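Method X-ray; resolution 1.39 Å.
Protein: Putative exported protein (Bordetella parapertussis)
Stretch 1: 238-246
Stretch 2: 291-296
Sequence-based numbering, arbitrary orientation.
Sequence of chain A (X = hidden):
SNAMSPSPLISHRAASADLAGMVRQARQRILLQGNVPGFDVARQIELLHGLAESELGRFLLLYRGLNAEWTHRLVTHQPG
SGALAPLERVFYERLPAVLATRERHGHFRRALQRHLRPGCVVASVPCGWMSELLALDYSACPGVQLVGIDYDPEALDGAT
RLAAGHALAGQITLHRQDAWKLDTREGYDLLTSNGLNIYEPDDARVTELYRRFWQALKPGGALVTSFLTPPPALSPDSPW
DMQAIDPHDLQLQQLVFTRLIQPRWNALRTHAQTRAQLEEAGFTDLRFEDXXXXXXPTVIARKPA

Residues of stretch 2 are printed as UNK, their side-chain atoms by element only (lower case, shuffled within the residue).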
# COMPACT_ATOMS: atom_id res chain seq x y z
N SER A 238 2.33 17.05 -11.58
CA SER A 238 1.31 16.17 -11.02
C SER A 238 0.45 15.60 -12.13
O SER A 238 -0.02 16.35 -12.99
CB SER A 238 0.39 16.93 -10.08
OG SER A 238 -0.65 16.09 -9.62
N PRO A 239 0.21 14.28 -12.11
CA PRO A 239 -0.70 13.66 -13.07
C PRO A 239 -2.16 13.62 -12.59
O PRO A 239 -3.01 13.07 -13.30
CB PRO A 239 -0.18 12.23 -13.14
CG PRO A 239 0.29 11.97 -11.71
CD PRO A 239 0.87 13.29 -11.23
N TRP A 240 -2.46 14.13 -11.40
CA TRP A 240 -3.81 14.04 -10.87
C TRP A 240 -4.83 14.58 -11.86
O TRP A 240 -4.65 15.68 -12.41
CB TRP A 240 -3.95 14.80 -9.55
CG TRP A 240 -3.29 14.13 -8.38
CD1 TRP A 240 -2.24 13.24 -8.40
CD2 TRP A 240 -3.65 14.29 -7.00
NE1 TRP A 240 -1.92 12.86 -7.12
CE2 TRP A 240 -2.78 13.47 -6.24
CE3 TRP A 240 -4.64 15.04 -6.34
CZ2 TRP A 240 -2.86 13.39 -4.85
CZ3 TRP A 240 -4.72 14.95 -4.96
CH2 TRP A 240 -3.83 14.14 -4.23
N ASP A 241 -5.90 13.82 -12.09
CA ASP A 241 -7.03 14.30 -12.88
C ASP A 241 -8.07 14.82 -11.90
O ASP A 241 -8.80 14.05 -11.29
CB ASP A 241 -7.62 13.17 -13.74
CG ASP A 241 -8.83 13.63 -14.57
OD1 ASP A 241 -9.26 14.80 -14.40
OD2 ASP A 241 -9.33 12.82 -15.37
N MSE A 242 -8.14 16.14 -11.74
CA MSE A 242 -9.04 16.71 -10.75
C MSE A 242 -10.51 16.44 -11.07
O MSE A 242 -11.36 16.46 -10.18
CB MSE A 242 -8.80 18.21 -10.57
CG MSE A 242 -7.37 18.58 -10.17
SE MSE A 242 -6.71 17.63 -8.60
CE MSE A 242 -8.16 18.03 -7.41
N GLN A 243 -10.81 16.17 -12.34
CA GLN A 243 -12.19 15.88 -12.72
C GLN A 243 -12.62 14.49 -12.28
O GLN A 243 -13.80 14.14 -12.36
CB GLN A 243 -12.39 16.04 -14.23
CG GLN A 243 -12.38 17.49 -14.68
CD GLN A 243 -11.22 17.79 -15.61
OE1 GLN A 243 -10.06 17.64 -15.24
NE2 GLN A 243 -11.54 18.23 -16.82
N ALA A 244 -11.66 13.70 -11.81
CA ALA A 244 -11.92 12.34 -11.37
C ALA A 244 -11.94 12.23 -9.85
O ALA A 244 -11.95 11.13 -9.30
CB ALA A 244 -10.87 11.38 -11.96
N ILE A 245 -11.94 13.38 -9.18
CA ILE A 245 -11.87 13.43 -7.71
C ILE A 245 -13.01 14.29 -7.17
O ILE A 245 -13.18 15.43 -7.60
CB ILE A 245 -10.53 14.02 -7.23
CG1 ILE A 245 -9.36 13.23 -7.82
CG2 ILE A 245 -10.48 14.03 -5.70
CD1 ILE A 245 -7.99 13.87 -7.57
N ASP A 246 -13.78 13.75 -6.24
CA ASP A 246 -14.83 14.55 -5.62
C ASP A 246 -14.21 15.63 -4.74
O ASP A 246 -13.41 15.32 -3.86
CB ASP A 246 -15.77 13.67 -4.79
CG ASP A 246 -16.87 14.47 -4.13
OD1 ASP A 246 -17.91 14.71 -4.79
OD2 ASP A 246 -16.70 14.89 -2.97
N UNK A 291 -4.78 4.41 -12.12
CA UNK A 291 -6.12 4.52 -11.58
C UNK A 291 -6.79 5.76 -12.19
O UNK A 291 -6.12 6.60 -12.82
o UNK A 291 -4.03 5.87 -9.94
c UNK A 291 -5.23 5.83 -9.60
o UNK A 291 -5.77 6.73 -8.92
c UNK A 291 -6.06 4.64 -10.06
N UNK A 292 -8.10 5.87 -12.03
CA UNK A 292 -8.85 6.93 -12.69
C UNK A 292 -8.30 8.33 -12.42
O UNK A 292 -8.13 9.12 -13.33
c UNK A 292 -12.51 5.63 -12.47
n UNK A 292 -12.89 8.07 -11.07
n UNK A 292 -13.22 6.80 -12.97
c UNK A 292 -11.04 5.63 -12.88
n UNK A 292 -14.04 8.95 -12.85
c UNK A 292 -13.38 7.94 -12.30
c UNK A 292 -10.33 6.85 -12.31
N UNK A 293 -8.00 8.62 -11.16
CA UNK A 293 -7.54 9.96 -10.81
C UNK A 293 -6.02 10.13 -10.87
O UNK A 293 -5.51 11.22 -10.65
c UNK A 293 -8.07 10.37 -9.41
N UNK A 294 -5.31 9.03 -11.14
CA UNK A 294 -3.84 8.98 -11.23
C UNK A 294 -3.15 9.25 -9.90
O UNK A 294 -2.03 9.77 -9.86
n UNK A 294 -5.04 10.00 -15.69
c UNK A 294 -3.59 9.55 -13.77
c UNK A 294 -3.27 9.92 -12.31
c UNK A 294 -4.91 10.12 -14.23
n UNK A 294 -6.16 7.99 -15.65
c UNK A 294 -5.64 8.99 -16.33
n UNK A 294 -5.70 9.00 -17.66
N UNK A 295 -3.81 8.85 -8.81
CA UNK A 295 -3.26 8.96 -7.46
C UNK A 295 -2.28 7.84 -7.12
O UNK A 295 -1.39 8.03 -6.28
c UNK A 295 -5.21 11.28 -6.90
c UNK A 295 -5.59 9.81 -6.75
c UNK A 295 -6.69 9.65 -5.70
c UNK A 295 -4.38 8.92 -6.43
N UNK A 296 -2.46 6.67 -7.72
CA UNK A 296 -1.71 5.50 -7.27
C UNK A 296 -1.49 4.54 -8.44
O UNK A 296 -2.04 3.43 -8.45
c UNK A 296 0.47 2.99 -4.44
c UNK A 296 -0.12 2.61 -3.24
c UNK A 296 -1.62 4.02 -5.15
c UNK A 296 -2.19 3.62 -3.95
c UNK A 296 -1.46 2.91 -3.00
c UNK A 296 -0.29 3.70 -5.40
c UNK A 296 -2.48 4.79 -6.14
O HOH W 1 -8.67 10.37 -15.68

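Position 291 carries four side-chain atoms, two carbons in line and two oxygens on the second. This is a carboxylate bonded directly to CB, and none of it comes near stretch 1. Both oxygens are instead engaged by the backbone ahead, one accepting from the N of position 296 and the other from the N of position 295. Two carbons and a terminal pair of oxygens define Asp291. The N of position 296 donates to Asp291 OD1 at 2.8 Å, and the N of position 295 donates to Asp291 OD2 at 2.9 Å. With chi1 in the p well, its carboxylate folds over the turn that begins here.

At position 292 the side chain has three carbons, a nitrogen, and a carbon bearing two further nitrogens. The CA-to-CB bond points sideways, yet the end of the chain comes nearer to stretch 1, where one terminal nitrogen lies close to Ala244 O, near the plane of the planar group. Such a guanidinium on a three-carbon stem belongs to Arg292, whose NH1 is 3.7 Å from Ala244 O. The residue's backbone contributes as well: a water donates to Arg292 O at 2.7 Å and to Asp241 OD2 at 2.6 Å, bridging the two stretches.

Position 293 has a single side-chain carbon, CB, and therefore is Ala293. Ala293 CB lies 3.5 Å from Ile245 CG1 and 3.9 Å from Ala244 CB, packed among aliphatic neighbours. Its carbonyl supplies the direct hydrogen bond across the contact, with Asp241 N donating to Ala293 O at 3.0 Å and an angle of 163°. Ala293 O also receives a CA-H...O contact from Trp240 CA at 3.3 Å.

Position 294 again shows three carbons, a nitrogen and a carbon with two more nitrogens. The CB of position 294 points toward stretch 1 and approaches Pro239 O to 3.3 Å and Pro239 CB to 3.9 Å. The guanidinium identifies Arg294. Arg294 N donates to Asp291 O at 3.1 Å, closing a type I turn, and Arg294 NH1 reaches the same Asp291 O at 3.2 Å, so the side chain folds back on its own stretch. Along the way Arg294 CD passes 4.1 Å from Asp241 CB.

The four carbons at position 295 fork at the second. One branch end lies over one face of the Trp240 indole. A fork at the second carbon marks Leu295. Leu295 CD2 sits 3.3 Å from Trp240 CE2 and 3.4 Å from the centroid of the five-membered ring, 15° off the normal, a CH-pi contact, while Ile245 CD1 lies 3.9 Å from Leu295 CD2.

Position 296 has one carbon followed by a ring of six carbons, without a hydroxyl, and is Phe296. The CA-to-CB bond points away from stretch 1, and the side chain makes no contact with it.

The contact thus combines polar and apolar elements. The hydrogen bond between Asp241 N and Ala293 O joins the backbones, and the water extends the link to the Asp241 carboxylate. Beside it, Ala293 and Leu295 pack against Ala244, Ile245 and the Trp240 ring, while Asp291 holds the turn through its carboxylate and carbonyl. Together the stretches bury 410 Å².

Stretch 2 291-296: DRARLF
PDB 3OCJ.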